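Local coordinates for protein protocadherin gamma-B3 (Homo sapiens, PDB 5K8R) that is thought to act as a calcium-dependent adhesion protein of neurons, its extracellular cadherin repeats pairing into antiparallel homodimers that may help specify connections in the brain, at residues Glu1-Arg13 with Phe87-Asn99. Residues are numbered along the deposited sequence; the frame is centred on the assembly and turned at random.
With CA (calcium ion), chain D; CA (calcium ion), chain C; CA (calcium ion), chain B.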
loop_
_atom_site.group_PDB
_atom_site.type_symbol
_atom_site.label_atom_id
_atom_site.label_comp_id
_atom_site.label_asym_id
_atom_site.label_seq_id
_atom_site.Cartn_x
_atom_site.Cartn_y
_atom_site.Cartn_z
ATOM N N GLU A 1 -14.552 25.649 66.898
ATOM C CA GLU A 1 -13.311 26.304 67.289
ATOM C C GLU A 1 -12.088 25.418 66.980
ATOM O O GLU A 1 -11.259 25.208 67.868
ATOM C CB GLU A 1 -13.344 26.671 68.776
ATOM C CG GLU A 1 -14.164 27.912 69.089
ATOM C CD GLU A 1 -15.500 27.582 69.724
ATOM O OE1 GLU A 1 -15.725 26.399 70.058
ATOM O OE2 GLU A 1 -16.327 28.504 69.889
ATOM N N PRO A 2 -11.937 24.867 65.702
ATOM C CA PRO A 2 -12.982 25.179 64.715
ATOM C C PRO A 2 -13.982 24.036 64.567
ATOM O O PRO A 2 -13.939 23.077 65.338
ATOM C CB PRO A 2 -12.187 25.351 63.422
ATOM C CG PRO A 2 -11.058 24.379 63.536
ATOM C CD PRO A 2 -10.928 23.969 64.980
ATOM N N ILE A 3 -14.869 24.144 63.585
ATOM C CA ILE A 3 -15.876 23.115 63.344
ATOM C C ILE A 3 -15.998 22.799 61.858
ATOM O O ILE A 3 -15.843 23.680 61.011
ATOM C CB ILE A 3 -17.255 23.538 63.884
ATOM C CG1 ILE A 3 -18.290 22.443 63.619
ATOM C CG2 ILE A 3 -17.691 24.854 63.259
ATOM C CD1 ILE A 3 -19.424 22.419 64.620
ATOM N N ARG A 4 -16.275 21.538 61.547
ATOM C CA ARG A 4 -16.418 21.103 60.161
ATOM C C ARG A 4 -17.618 20.184 59.917
ATOM O O ARG A 4 -17.634 19.034 60.358
ATOM C CB ARG A 4 -15.135 20.419 59.683
ATOM C CG ARG A 4 -15.252 19.763 58.317
ATOM C CD ARG A 4 -14.572 18.404 58.297
ATOM N NE ARG A 4 -15.522 17.314 58.499
ATOM C CZ ARG A 4 -15.219 16.025 58.377
ATOM N NH1 ARG A 4 -13.986 15.661 58.050
ATOM N NH2 ARG A 4 -16.148 15.101 58.581
ATOM N N TYR A 5 -18.613 20.704 59.206
ATOM C CA TYR A 5 -19.811 19.956 58.862
ATOM C C TYR A 5 -19.557 19.167 57.579
ATOM O O TYR A 5 -18.500 19.270 56.955
ATOM C CB TYR A 5 -21.011 20.893 58.717
ATOM C CG TYR A 5 -21.329 21.680 59.967
ATOM C CD1 TYR A 5 -22.040 21.104 61.013
ATOM C CD2 TYR A 5 -20.922 23.001 60.103
ATOM C CE1 TYR A 5 -22.334 21.820 62.159
ATOM C CE2 TYR A 5 -21.213 23.726 61.246
ATOM C CZ TYR A 5 -21.919 23.129 62.271
ATOM O OH TYR A 5 -22.209 23.847 63.409
ATOM N N ALA A 6 -20.544 18.367 57.181
ATOM C CA ALA A 6 -20.434 17.564 55.967
ATOM C C ALA A 6 -21.826 17.364 55.392
ATOM O O ALA A 6 -22.670 16.722 56.024
ATOM C CB ALA A 6 -19.767 16.216 56.251
ATOM N N ILE A 7 -22.067 17.911 54.205
ATOM C CA ILE A 7 -23.392 17.845 53.592
ATOM C C ILE A 7 -23.260 17.392 52.143
ATOM O O ILE A 7 -22.244 17.681 51.495
ATOM C CB ILE A 7 -24.116 19.199 53.675
ATOM C CG1 ILE A 7 -23.261 20.303 53.049
ATOM C CG2 ILE A 7 -24.456 19.539 55.118
ATOM C CD1 ILE A 7 -23.946 21.653 52.987
ATOM N N PRO A 8 -24.243 16.681 51.597
ATOM C CA PRO A 8 -24.209 16.364 50.168
ATOM C C PRO A 8 -24.442 17.611 49.329
ATOM O O PRO A 8 -25.006 18.608 49.785
ATOM C CB PRO A 8 -25.351 15.357 49.998
ATOM C CG PRO A 8 -26.289 15.679 51.114
ATOM C CD PRO A 8 -25.417 16.095 52.265
ATOM N N GLU A 9 -23.985 17.544 48.083
ATOM C CA GLU A 9 -24.152 18.653 47.161
ATOM C C GLU A 9 -25.592 18.716 46.651
ATOM O O GLU A 9 -26.396 17.800 46.853
ATOM C CB GLU A 9 -23.185 18.524 45.985
ATOM C CG GLU A 9 -23.288 17.194 45.255
ATOM C CD GLU A 9 -22.560 17.190 43.924
ATOM O OE1 GLU A 9 -22.444 18.265 43.299
ATOM O OE2 GLU A 9 -22.105 16.106 43.502
ATOM N N GLU A 10 -25.910 19.828 45.988
ATOM C CA GLU A 10 -27.187 20.020 45.295
ATOM C C GLU A 10 -28.381 19.967 46.247
ATOM O O GLU A 10 -29.471 19.539 45.864
ATOM C CB GLU A 10 -27.363 18.998 44.168
ATOM C CG GLU A 10 -26.212 18.950 43.173
ATOM C CD GLU A 10 -26.186 20.145 42.235
ATOM O OE1 GLU A 10 -27.140 20.951 42.258
ATOM O OE2 GLU A 10 -25.208 20.273 41.468
ATOM N N LEU A 11 -28.193 20.399 47.490
ATOM C CA LEU A 11 -29.303 20.487 48.425
ATOM C C LEU A 11 -30.166 21.702 48.108
ATOM O O LEU A 11 -29.685 22.718 47.599
ATOM C CB LEU A 11 -28.798 20.573 49.865
ATOM C CG LEU A 11 -28.141 19.325 50.454
ATOM C CD1 LEU A 11 -27.673 19.594 51.876
ATOM C CD2 LEU A 11 -29.101 18.147 50.415
ATOM N N ASP A 12 -31.458 21.587 48.415
ATOM C CA ASP A 12 -32.372 22.697 48.197
ATOM C C ASP A 12 -32.010 23.872 49.101
ATOM O O ASP A 12 -31.361 23.718 50.140
ATOM C CB ASP A 12 -33.816 22.267 48.451
ATOM C CG ASP A 12 -34.340 21.321 47.389
ATOM O OD1 ASP A 12 -33.758 21.282 46.284
ATOM O OD2 ASP A 12 -35.340 20.621 47.654
ATOM N N ARG A 13 -32.434 25.062 48.687
ATOM C CA ARG A 13 -32.171 26.260 49.470
ATOM C C ARG A 13 -32.925 26.200 50.793
ATOM O O ARG A 13 -34.090 25.798 50.846
ATOM C CB ARG A 13 -32.574 27.508 48.685
ATOM C CG ARG A 13 -31.947 27.594 47.304
ATOM C CD ARG A 13 -32.271 28.914 46.627
ATOM N NE ARG A 13 -31.710 30.048 47.355
ATOM C CZ ARG A 13 -31.778 31.309 46.943
ATOM N NH1 ARG A 13 -31.237 32.275 47.672
ATOM N NH2 ARG A 13 -32.387 31.606 45.802
ATOM N N PHE A 87 -14.823 32.954 63.778
ATOM C CA PHE A 87 -15.099 31.545 64.046
ATOM C C PHE A 87 -14.971 30.792 62.730
ATOM O O PHE A 87 -15.853 30.885 61.872
ATOM C CB PHE A 87 -16.484 31.352 64.661
ATOM C CG PHE A 87 -16.644 32.001 66.006
ATOM C CD1 PHE A 87 -16.229 31.350 67.156
ATOM C CD2 PHE A 87 -17.209 33.260 66.121
ATOM C CE1 PHE A 87 -16.374 31.943 68.395
ATOM C CE2 PHE A 87 -17.358 33.858 67.358
ATOM C CZ PHE A 87 -16.940 33.198 68.497
ATOM N N HIS A 88 -13.876 30.054 62.573
ATOM C CA HIS A 88 -13.607 29.369 61.316
ATOM C C HIS A 88 -14.518 28.157 61.171
ATOM O O HIS A 88 -14.604 27.319 62.074
ATOM C CB HIS A 88 -12.141 28.944 61.243
ATOM C CG HIS A 88 -11.729 28.431 59.899
ATOM N ND1 HIS A 88 -11.533 29.259 58.814
ATOM C CD2 HIS A 88 -11.482 27.173 59.461
ATOM C CE1 HIS A 88 -11.181 28.535 57.767
ATOM N NE2 HIS A 88 -11.143 27.266 58.133
ATOM N N VAL A 89 -15.202 28.070 60.033
ATOM C CA VAL A 89 -16.108 26.970 59.733
ATOM C C VAL A 89 -15.681 26.348 58.412
ATOM O O VAL A 89 -15.412 27.065 57.440
ATOM C CB VAL A 89 -17.574 27.436 59.665
ATOM C CG1 VAL A 89 -18.498 26.250 59.425
ATOM C CG2 VAL A 89 -17.963 28.173 60.937
ATOM N N THR A 90 -15.612 25.020 58.382
ATOM C CA THR A 90 -15.337 24.273 57.165
ATOM C C THR A 90 -16.483 23.306 56.904
ATOM O O THR A 90 -16.954 22.628 57.822
ATOM C CB THR A 90 -14.008 23.511 57.260
ATOM O OG1 THR A 90 -14.025 22.658 58.408
ATOM C CG2 THR A 90 -12.849 24.483 57.391
ATOM N N VAL A 91 -16.937 23.255 55.655
ATOM C CA VAL A 91 -18.069 22.425 55.256
ATOM C C VAL A 91 -17.604 21.517 54.128
ATOM O O VAL A 91 -17.277 21.992 53.033
ATOM C CB VAL A 91 -19.277 23.264 54.817
ATOM C CG1 VAL A 91 -20.446 22.358 54.458
ATOM C CG2 VAL A 91 -19.672 24.244 55.911
ATOM N N LEU A 92 -17.621 20.212 54.384
ATOM C CA LEU A 92 -17.247 19.224 53.381
ATOM C C LEU A 92 -18.454 18.982 52.477
ATOM O O LEU A 92 -19.563 18.748 52.957
ATOM C CB LEU A 92 -16.810 17.918 54.045
ATOM C CG LEU A 92 -16.456 16.765 53.104
ATOM C CD1 LEU A 92 -15.258 17.126 52.239
ATOM C CD2 LEU A 92 -16.189 15.491 53.891
ATOM N N ILE A 93 -18.233 19.047 51.168
ATOM C CA ILE A 93 -19.295 18.861 50.187
ATOM C C ILE A 93 -19.148 17.464 49.598
ATOM O O ILE A 93 -18.235 17.203 48.806
ATOM C CB ILE A 93 -19.250 19.937 49.094
ATOM C CG1 ILE A 93 -19.409 21.328 49.712
ATOM C CG2 ILE A 93 -20.324 19.683 48.050
ATOM C CD1 ILE A 93 -20.668 21.492 50.535
ATOM N N GLN A 94 -20.050 16.566 49.981
ATOM C CA GLN A 94 -20.018 15.199 49.482
ATOM C C GLN A 94 -20.515 15.139 48.042
ATOM O O GLN A 94 -21.338 15.950 47.608
ATOM C CB GLN A 94 -20.868 14.292 50.371
ATOM C CG GLN A 94 -20.442 14.283 51.830
ATOM C CD GLN A 94 -21.505 13.710 52.746
ATOM O OE1 GLN A 94 -22.673 13.604 52.369
ATOM N NE2 GLN A 94 -21.106 13.338 53.957
ATOM N N ASP A 95 -20.007 14.159 47.300
ATOM C CA ASP A 95 -20.346 13.997 45.895
ATOM C C ASP A 95 -21.524 13.046 45.733
ATOM O O ASP A 95 -21.593 12.003 46.391
ATOM C CB ASP A 95 -19.144 13.468 45.110
ATOM C CG ASP A 95 -19.438 13.297 43.630
ATOM O OD1 ASP A 95 -20.029 14.216 43.025
ATOM O OD2 ASP A 95 -19.083 12.238 43.071
ATOM N N ILE A 96 -22.454 13.416 44.853
ATOM C CA ILE A 96 -23.555 12.548 44.463
ATOM C C ILE A 96 -23.408 12.229 42.982
ATOM O O ILE A 96 -22.777 12.966 42.220
ATOM C CB ILE A 96 -24.934 13.177 44.755
ATOM C CG1 ILE A 96 -25.149 14.427 43.898
ATOM C CG2 ILE A 96 -25.065 13.510 46.233
ATOM C CD1 ILE A 96 -26.487 15.104 44.132
ATOM N N ASN A 97 -23.999 11.106 42.574
ATOM C CA ASN A 97 -23.915 10.652 41.185
ATOM C C ASN A 97 -25.043 11.296 40.384
ATOM O O ASN A 97 -26.045 10.669 40.033
ATOM C CB ASN A 97 -23.969 9.132 41.113
ATOM C CG ASN A 97 -23.668 8.607 39.724
ATOM O OD1 ASN A 97 -22.867 9.188 38.990
ATOM N ND2 ASN A 97 -24.316 7.513 39.351
ATOM N N ASP A 98 -24.870 12.584 40.094
ATOM C CA ASP A 98 -25.845 13.344 39.324
ATOM C C ASP A 98 -25.347 13.689 37.925
ATOM O O ASP A 98 -25.943 14.539 37.255
ATOM C CB ASP A 98 -26.236 14.616 40.078
ATOM C CG ASP A 98 -25.046 15.501 40.386
ATOM O OD1 ASP A 98 -23.911 14.983 40.412
ATOM O OD2 ASP A 98 -25.247 16.713 40.605
ATOM N N ASN A 99 -24.272 13.048 37.468
ATOM C CA ASN A 99 -23.727 13.280 36.142
ATOM C C ASN A 99 -23.485 11.935 35.462
ATOM O O ASN A 99 -22.847 11.048 36.054
ATOM C CB ASN A 99 -22.421 14.079 36.210
ATOM C CG ASN A 99 -22.648 15.536 36.549
ATOM O OD1 ASN A 99 -22.219 16.015 37.598
ATOM N ND2 ASN A 99 -23.320 16.253 35.656
HETATM CA CA CA D . -21.645 14.909 41.372
HETATM CA CA CA C . -23.489 18.394 40.799
HETATM CA CA CA B . -21.273 9.716 37.234
#
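I3-P8 runs parallel to F87-Q94 at 23°, in register from I3 beside V89 to P8 beside Q94. I3 O, Y5 O and I7 O accept from T90 N, L92 N and Q94 N, while L92 O receives I7 N almost end-on (2.9 Å). On the face carrying I3, Y5 and I7, I7 CG1 touches V91 CG1 (3.8 Å) and I93 CD1; with chi1 at 55°, CG1 is staggered between the backbone N and carbonyl carbon and from there reaches both. The Y5 ring offers its edge to V89 CG1; L20 of helix 20-23 packs on I3, Y5 and V89. A6 CB meets L92 CB on the other face. This is the first-to-last strand pairing of the Greek-key cadherin repeat EC1, and it runs straight into the calcium sites of the EC1-EC2 junction. The E9 carboxylate, also a polar partner of R62, bridges two calcium ions, OE1 at 2.7 Å from one and OE2 at 2.5 Å from the other. E9 OE2 also takes I96 N on its anti lone pair, in a nearly straight bond (3.0 Å, 174°). D95 OD1, I96 O and D98 OD1 join E9 OE2 on its calcium, completed by E63 and D131; N135 is a further partner of D95. The calcium on E9 OE1 is also bound by E10 OE2, by D98 OD2 at 2.4 Å, and by D61 and E63; R59 is a further polar partner of E10.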